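Local coordinates for glycosyl hydrolases family 2, sugar binding domain protein (Bacteroides uniformis str. 3978 T3 ii, PDB 6D1P) that probably hydrolyses the O-glycosidic bonds of beta-glucuronides, as a glycoside hydrolase family 2 beta-glucuronidase from a human gut bacterium, at residues A358-L363 with G572-T577; H560-E565 with Q614-S619. One frame throughout, in Å; residues are numbered along the deposited sequence.

Interaction 1 of 2, residues A358-L363 with G572-T577; sequences ANFIRL and GSLFWT
Phe360 holds CG anti to its backbone N (chi1 -172°), while Leu574 sets CG anti to its carbonyl carbon (chi1 -47°), so that the ring and the branched leucine tip cross obliquely inside the TIM barrel. Strands 360-362 and 572-574 both pair in parallel with strand 321-329, and their axes come no closer than 7.5 Å. Side chains rather than backbone hydrogen bonds therefore join them, reaching into the barrel interior past the shared neighbour. Leu574 CD2 does most of the touching. It lies over one face of the Phe360 ring, 3.7 Å from the centroid and 28° off the normal, displaced toward the rim at CD2 and CE2: a CH-pi contact. The other methyl, Leu574 CD1, meets the rim at Phe360 CE2 (3.6 Å). A flat aromatic suits this buried place because its face receives the methyl while the ring also packs on Leu325 and Leu382. An alanine here would remove the ring and with it the CH-pi partner of Leu574, and would probably loosen the barrel interior. The branching of leucine lets CD2 reach farther along the strand as well, to 3.3 Å from Arg362 N and 3.7 Å from Arg362 CB. From there the extended Arg362 chain leads toward the C-terminal end of the barrel, where TIM-barrel enzymes carry their active sites. Its guanidinium forms salt bridges with Glu386 and Glu512, which probably fix its rotation and offset its charge. Trp576 stands beside it and next to a bound glycerol, just before a cis peptide to Thr577; a cis bond after such a tryptophan recurs in related glycosidases. The indole meets the guanidinium obliquely, Trp576 CZ3 lying 4.3 Å from Arg362 NH1, which hydrogen-bonds His329 NE2 instead.

Interaction 2 of 2, residues H560-E565 with Q614-S619; sequences HLKEQE and QSYWSS
Gln614 belongs to the last turn of helix 609-617, and its carbonyl oxygen accepts from both Trp617 N and Ser618 N, closing the final turn that holds the residues reaching across. Two residues on, Tyr616 carries the contact. Leu561 CB sits over the centre of its ring, 3.7 Å from the centroid and only 6° off the normal, in a CH-pi contact. Farther along the leucine, CD1 drops to 3.6 Å from Tyr616 CD2. A ring suits this place because its face takes the aliphatic leucine while its hydroxyl reaches along helix 550-564: Tyr616 OH lies 3.3 Å from Lys562 CB and hydrogen-bonds Asp558 one turn earlier. At the ring edge Glu565 OE2 stands 3.7 Å from Tyr616 CD1, the carboxylate turned 63° from the ring plane. The carbon-bound hydrogens there are slightly positive, so the approach is probably mildly attractive, although the stronger partner of that oxygen is Ser668 OG. Trp617 follows and takes the other branch of the leucine, with Leu561 CD2 3.3 Å from Trp617 NE1 and also close to CZ2. The same indole nitrogen donates to a water 3.0 Å away, which in turn donates a hydrogen bond to Gln564 OE1, also at 3.0 Å. One leucine thus splits its two methyls between two aromatic side chains, and the water links the indole N-H to Gln564. Ser618 then leaves helical geometry, its N 2.9 Å from Gln614 O, and its carbonyl oxygen accepts from Asn648. The arrangement is that of two neighbouring helices in the outer layer of a TIM barrel, either side of strand 572-574 in the chain.

The segments alternate along the chain: 358-363, 560-565, 572-577, 614-619. Interaction 1 lies inside the barrel and interaction 2 among the helices around it, their centres 13 Å apart. Helix 550-564 runs into strand 572-574, and helix 609-617 follows that strand, so one strand ties both contacts together. Three direct meetings bridge the layers: Ser573 OG lies 3.1 Å from Gln564 NE2, a probable hydrogen bond, Ala358 N packs 3.6 Å from Trp617 CE3, and Phe575 CD1 lies 4.2 Å from Trp617 CH2. Leu574 thus points into the interior while its neighbours Ser573 and Phe575 meet the helices, joining the early and final parts of the barrel sequence as the barrel closes.

Interaction 1 of 2, residues A358-L363 with G572-T577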
loop_
_atom_site.group_PDB
_atom_site.type_symbol
_atom_site.label_atom_id
_atom_site.label_comp_id
_atom_site.label_asym_id
_atom_site.label_seq_id
_atom_site.Cartn_x
_atom_site.Cartn_y
_atom_site.Cartn_z
ATOM N N ALA A 358 20.905 -34.397 -3.020
ATOM C CA ALA A 358 19.530 -34.788 -2.764
ATOM C C ALA A 358 19.012 -35.648 -3.899
ATOM O O ALA A 358 19.446 -35.531 -5.042
ATOM C CB ALA A 358 18.625 -33.554 -2.616
ATOM N N ASN A 359 18.057 -36.515 -3.576
ATOM C CA ASN A 359 17.358 -37.273 -4.604
ATOM C C ASN A 359 15.848 -37.133 -4.478
ATOM O O ASN A 359 15.114 -37.806 -5.204
ATOM C CB ASN A 359 17.771 -38.762 -4.582
ATOM C CG ASN A 359 17.477 -39.464 -3.243
ATOM O OD1 ASN A 359 16.725 -38.972 -2.396
ATOM N ND2 ASN A 359 18.068 -40.644 -3.066
ATOM N N PHE A 360 15.374 -36.233 -3.620
ATOM C CA PHE A 360 13.983 -36.213 -3.214
ATOM C C PHE A 360 13.627 -34.793 -2.796
ATOM O O PHE A 360 14.430 -34.111 -2.157
ATOM C CB PHE A 360 13.777 -37.208 -2.059
ATOM C CG PHE A 360 12.339 -37.419 -1.665
ATOM C CD1 PHE A 360 11.338 -37.467 -2.620
ATOM C CD2 PHE A 360 11.998 -37.609 -0.336
ATOM C CE1 PHE A 360 10.011 -37.683 -2.257
ATOM C CE2 PHE A 360 10.679 -37.826 0.036
ATOM C CZ PHE A 360 9.682 -37.856 -0.925
ATOM N N ILE A 361 12.428 -34.345 -3.151
ATOM C CA ILE A 361 12.021 -33.004 -2.765
ATOM C C ILE A 361 10.510 -32.970 -2.569
ATOM O O ILE A 361 9.748 -33.561 -3.344
ATOM C CB ILE A 361 12.495 -31.965 -3.803
ATOM C CG1 ILE A 361 12.183 -30.538 -3.322
ATOM C CG2 ILE A 361 11.902 -32.267 -5.188
ATOM C CD1 ILE A 361 12.867 -29.457 -4.169
ATOM N N ARG A 362 10.091 -32.289 -1.503
ATOM C CA ARG A 362 8.703 -31.909 -1.286
ATOM C C ARG A 362 8.543 -30.442 -1.671
ATOM O O ARG A 362 9.264 -29.583 -1.161
ATOM C CB ARG A 362 8.300 -32.147 0.173
ATOM C CG ARG A 362 6.879 -31.715 0.558
ATOM C CD ARG A 362 6.553 -32.250 1.955
ATOM N NE ARG A 362 5.362 -31.666 2.587
ATOM C CZ ARG A 362 5.379 -30.989 3.733
ATOM N NH1 ARG A 362 6.528 -30.757 4.372
ATOM N NH2 ARG A 362 4.245 -30.538 4.240
ATOM N N LEU A 363 7.595 -30.163 -2.563
ATOM C CA LEU A 363 7.504 -28.867 -3.243
ATOM C C LEU A 363 6.666 -27.865 -2.437
ATOM O O LEU A 363 5.650 -27.347 -2.901
ATOM C CB LEU A 363 6.927 -29.060 -4.642
ATOM C CG LEU A 363 7.734 -29.978 -5.573
ATOM C CD1 LEU A 363 7.049 -30.113 -6.925
ATOM C CD2 LEU A 363 9.161 -29.459 -5.744
ATOM N N GLY A 572 13.153 -42.529 4.554
ATOM C CA GLY A 572 13.972 -41.363 4.291
ATOM C C GLY A 572 13.409 -40.127 4.968
ATOM O O GLY A 572 12.499 -40.203 5.799
ATOM N N SER A 573 13.972 -38.979 4.594
ATOM C CA SER A 573 13.483 -37.729 5.151
ATOM C C SER A 573 13.646 -36.601 4.142
ATOM O O SER A 573 14.328 -36.739 3.121
ATOM C CB SER A 573 14.212 -37.375 6.435
ATOM O OG SER A 573 15.540 -37.019 6.120
ATOM N N LEU A 574 12.999 -35.467 4.454
ATOM C CA LEU A 574 13.192 -34.203 3.746
ATOM C C LEU A 574 13.467 -33.138 4.791
ATOM O O LEU A 574 12.579 -32.807 5.586
ATOM C CB LEU A 574 11.967 -33.827 2.916
ATOM C CG LEU A 574 11.399 -34.965 2.068
ATOM C CD1 LEU A 574 10.139 -35.569 2.723
ATOM C CD2 LEU A 574 11.111 -34.501 0.660
ATOM N N PHE A 575 14.681 -32.596 4.811
ATOM C CA PHE A 575 14.905 -31.499 5.735
ATOM C C PHE A 575 14.205 -30.250 5.214
ATOM O O PHE A 575 13.927 -30.120 4.019
ATOM C CB PHE A 575 16.400 -31.260 5.985
ATOM C CG PHE A 575 17.142 -30.592 4.850
ATOM C CD1 PHE A 575 17.787 -31.357 3.877
ATOM C CD2 PHE A 575 17.275 -29.199 4.806
ATOM C CE1 PHE A 575 18.516 -30.743 2.848
ATOM C CE2 PHE A 575 17.981 -28.570 3.779
ATOM C CZ PHE A 575 18.612 -29.338 2.804
ATOM N N TRP A 576 13.839 -29.368 6.140
ATOM C CA TRP A 576 13.204 -28.090 5.825
ATOM C C TRP A 576 14.207 -27.018 6.213
ATOM O O TRP A 576 14.456 -26.801 7.404
ATOM C CB TRP A 576 11.882 -27.921 6.574
ATOM C CG TRP A 576 11.149 -26.627 6.259
ATOM C CD1 TRP A 576 11.436 -25.385 6.738
ATOM C CD2 TRP A 576 10.026 -26.475 5.387
ATOM N NE1 TRP A 576 10.573 -24.462 6.202
ATOM C CE2 TRP A 576 9.695 -25.102 5.370
ATOM C CE3 TRP A 576 9.265 -27.368 4.619
ATOM C CZ2 TRP A 576 8.615 -24.594 4.631
ATOM C CZ3 TRP A 576 8.206 -26.871 3.869
ATOM C CH2 TRP A 576 7.889 -25.488 3.879
ATOM N N THR A 577 14.790 -26.350 5.226
ATOM C CA THR A 577 14.390 -26.404 3.829
ATOM C C THR A 577 15.638 -26.036 3.047
ATOM O O THR A 577 16.678 -25.725 3.657
ATOM C CB THR A 577 13.200 -25.417 3.511
ATOM O OG1 THR A 577 12.759 -25.593 2.156
ATOM C CG2 THR A 577 13.597 -23.955 3.743
#

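Interaction 2 of 2, residues H560-E565 with Q614-S619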
loop_
_atom_site.group_PDB
_atom_site.type_symbol
_atom_site.label_atom_id
_atom_site.label_comp_id
_atom_site.label_asym_id
_atom_site.label_seq_id
_atom_site.Cartn_x
_atom_site.Cartn_y
_atom_site.Cartn_z
ATOM N N HIS A 560 22.231 -35.804 12.364
ATOM C CA HIS A 560 21.124 -36.455 11.666
ATOM C C HIS A 560 21.629 -37.312 10.518
ATOM O O HIS A 560 21.208 -38.466 10.358
ATOM C CB HIS A 560 20.131 -35.420 11.129
ATOM C CG HIS A 560 19.149 -34.917 12.140
ATOM N ND1 HIS A 560 19.476 -33.986 13.101
ATOM C CD2 HIS A 560 17.836 -35.193 12.317
ATOM C CE1 HIS A 560 18.410 -33.719 13.837
ATOM N NE2 HIS A 560 17.402 -34.443 13.383
ATOM N N LEU A 561 22.537 -36.757 9.704
ATOM C CA LEU A 561 22.987 -37.463 8.504
ATOM C C LEU A 561 23.778 -38.719 8.857
ATOM O O LEU A 561 23.655 -39.753 8.184
ATOM C CB LEU A 561 23.821 -36.531 7.628
ATOM C CG LEU A 561 23.027 -35.420 6.924
ATOM C CD1 LEU A 561 23.954 -34.427 6.252
ATOM C CD2 LEU A 561 22.076 -36.017 5.906
ATOM N N LYS A 562 24.605 -38.655 9.896
ATOM C CA LYS A 562 25.360 -39.848 10.232
ATOM C C LYS A 562 24.467 -40.882 10.902
ATOM O O LYS A 562 24.715 -42.084 10.757
ATOM C CB LYS A 562 26.581 -39.508 11.085
ATOM C CG LYS A 562 26.317 -39.029 12.481
ATOM C CD LYS A 562 26.556 -40.122 13.513
ATOM C CE LYS A 562 26.547 -39.523 14.916
ATOM N NZ LYS A 562 26.690 -40.562 15.981
ATOM N N GLU A 563 23.390 -40.449 11.568
ATOM C CA GLU A 563 22.449 -41.418 12.122
ATOM C C GLU A 563 21.700 -42.150 11.020
ATOM O O GLU A 563 21.455 -43.361 11.126
ATOM C CB GLU A 563 21.479 -40.735 13.079
ATOM C CG GLU A 563 22.162 -40.156 14.314
ATOM C CD GLU A 563 22.835 -41.212 15.185
ATOM O OE1 GLU A 563 22.305 -41.509 16.275
ATOM O OE2 GLU A 563 23.898 -41.738 14.780
ATOM N N GLN A 564 21.365 -41.453 9.936
ATOM C CA GLN A 564 20.576 -42.099 8.896
ATOM C C GLN A 564 21.293 -43.282 8.258
ATOM O O GLN A 564 20.630 -44.139 7.663
ATOM C CB GLN A 564 20.162 -41.076 7.840
ATOM C CG GLN A 564 19.239 -40.032 8.460
ATOM C CD GLN A 564 18.546 -39.120 7.474
ATOM O OE1 GLN A 564 18.701 -39.239 6.264
ATOM N NE2 GLN A 564 17.762 -38.199 8.002
ATOM N N GLU A 565 22.619 -43.354 8.366
ATOM C CA GLU A 565 23.351 -44.477 7.794
ATOM C C GLU A 565 23.135 -45.767 8.578
ATOM O O GLU A 565 23.433 -46.844 8.063
ATOM C CB GLU A 565 24.840 -44.155 7.740
ATOM C CG GLU A 565 25.222 -43.060 6.766
ATOM C CD GLU A 565 26.724 -42.792 6.743
ATOM O OE1 GLU A 565 27.501 -43.585 7.343
ATOM O OE2 GLU A 565 27.121 -41.784 6.120
ATOM N N GLN A 614 26.336 -31.856 1.264
ATOM C CA GLN A 614 26.999 -32.292 0.043
ATOM C C GLN A 614 28.035 -33.362 0.356
ATOM O O GLN A 614 28.129 -34.372 -0.352
ATOM C CB GLN A 614 27.644 -31.107 -0.669
ATOM C CG GLN A 614 28.129 -31.401 -2.094
ATOM C CD GLN A 614 28.633 -30.142 -2.804
ATOM O OE1 GLN A 614 29.500 -29.427 -2.287
ATOM N NE2 GLN A 614 28.071 -29.859 -3.982
ATOM N N SER A 615 28.774 -33.182 1.450
ATOM C CA SER A 615 29.808 -34.134 1.811
ATOM C C SER A 615 29.231 -35.509 2.130
ATOM O O SER A 615 29.944 -36.506 1.995
ATOM C CB SER A 615 30.603 -33.612 3.003
ATOM O OG SER A 615 29.810 -33.609 4.164
ATOM N N TYR A 616 27.959 -35.582 2.532
ATOM C CA TYR A 616 27.315 -36.854 2.851
ATOM C C TYR A 616 26.567 -37.450 1.671
ATOM O O TYR A 616 26.439 -38.672 1.577
ATOM C CB TYR A 616 26.324 -36.673 4.002
ATOM C CG TYR A 616 26.867 -36.839 5.405
ATOM C CD1 TYR A 616 26.890 -38.088 6.013
ATOM C CD2 TYR A 616 27.307 -35.745 6.141
ATOM C CE1 TYR A 616 27.365 -38.252 7.308
ATOM C CE2 TYR A 616 27.784 -35.898 7.442
ATOM C CZ TYR A 616 27.804 -37.162 8.020
ATOM O OH TYR A 616 28.260 -37.347 9.313
ATOM N N TRP A 617 26.078 -36.621 0.759
ATOM C CA TRP A 617 25.124 -37.085 -0.237
ATOM C C TRP A 617 25.667 -37.098 -1.647
ATOM O O TRP A 617 25.211 -37.903 -2.465
ATOM C CB TRP A 617 23.859 -36.204 -0.216
ATOM C CG TRP A 617 22.964 -36.435 0.955
ATOM C CD1 TRP A 617 23.144 -37.340 1.973
ATOM C CD2 TRP A 617 21.722 -35.772 1.223
ATOM N NE1 TRP A 617 22.089 -37.273 2.859
ATOM C CE2 TRP A 617 21.204 -36.321 2.422
ATOM C CE3 TRP A 617 20.994 -34.771 0.565
ATOM C CZ2 TRP A 617 19.999 -35.888 2.982
ATOM C CZ3 TRP A 617 19.780 -34.340 1.132
ATOM C CH2 TRP A 617 19.303 -34.902 2.322
ATOM N N SER A 618 26.585 -36.197 -1.963
ATOM C CA SER A 618 27.073 -36.073 -3.326
ATOM C C SER A 618 28.079 -37.175 -3.630
ATOM O O SER A 618 28.910 -37.523 -2.785
ATOM C CB SER A 618 27.728 -34.712 -3.536
ATOM O OG SER A 618 28.094 -34.559 -4.889
ATOM N N SER A 619 27.996 -37.719 -4.848
ATOM C CA SER A 619 29.022 -38.631 -5.341
ATOM C C SER A 619 30.222 -37.901 -5.936
ATOM O O SER A 619 31.256 -38.529 -6.176
ATOM C CB SER A 619 28.419 -39.597 -6.371
ATOM O OG SER A 619 27.491 -38.948 -7.230
HETATM O O HOH W 1 21.046 -39.606 4.485
#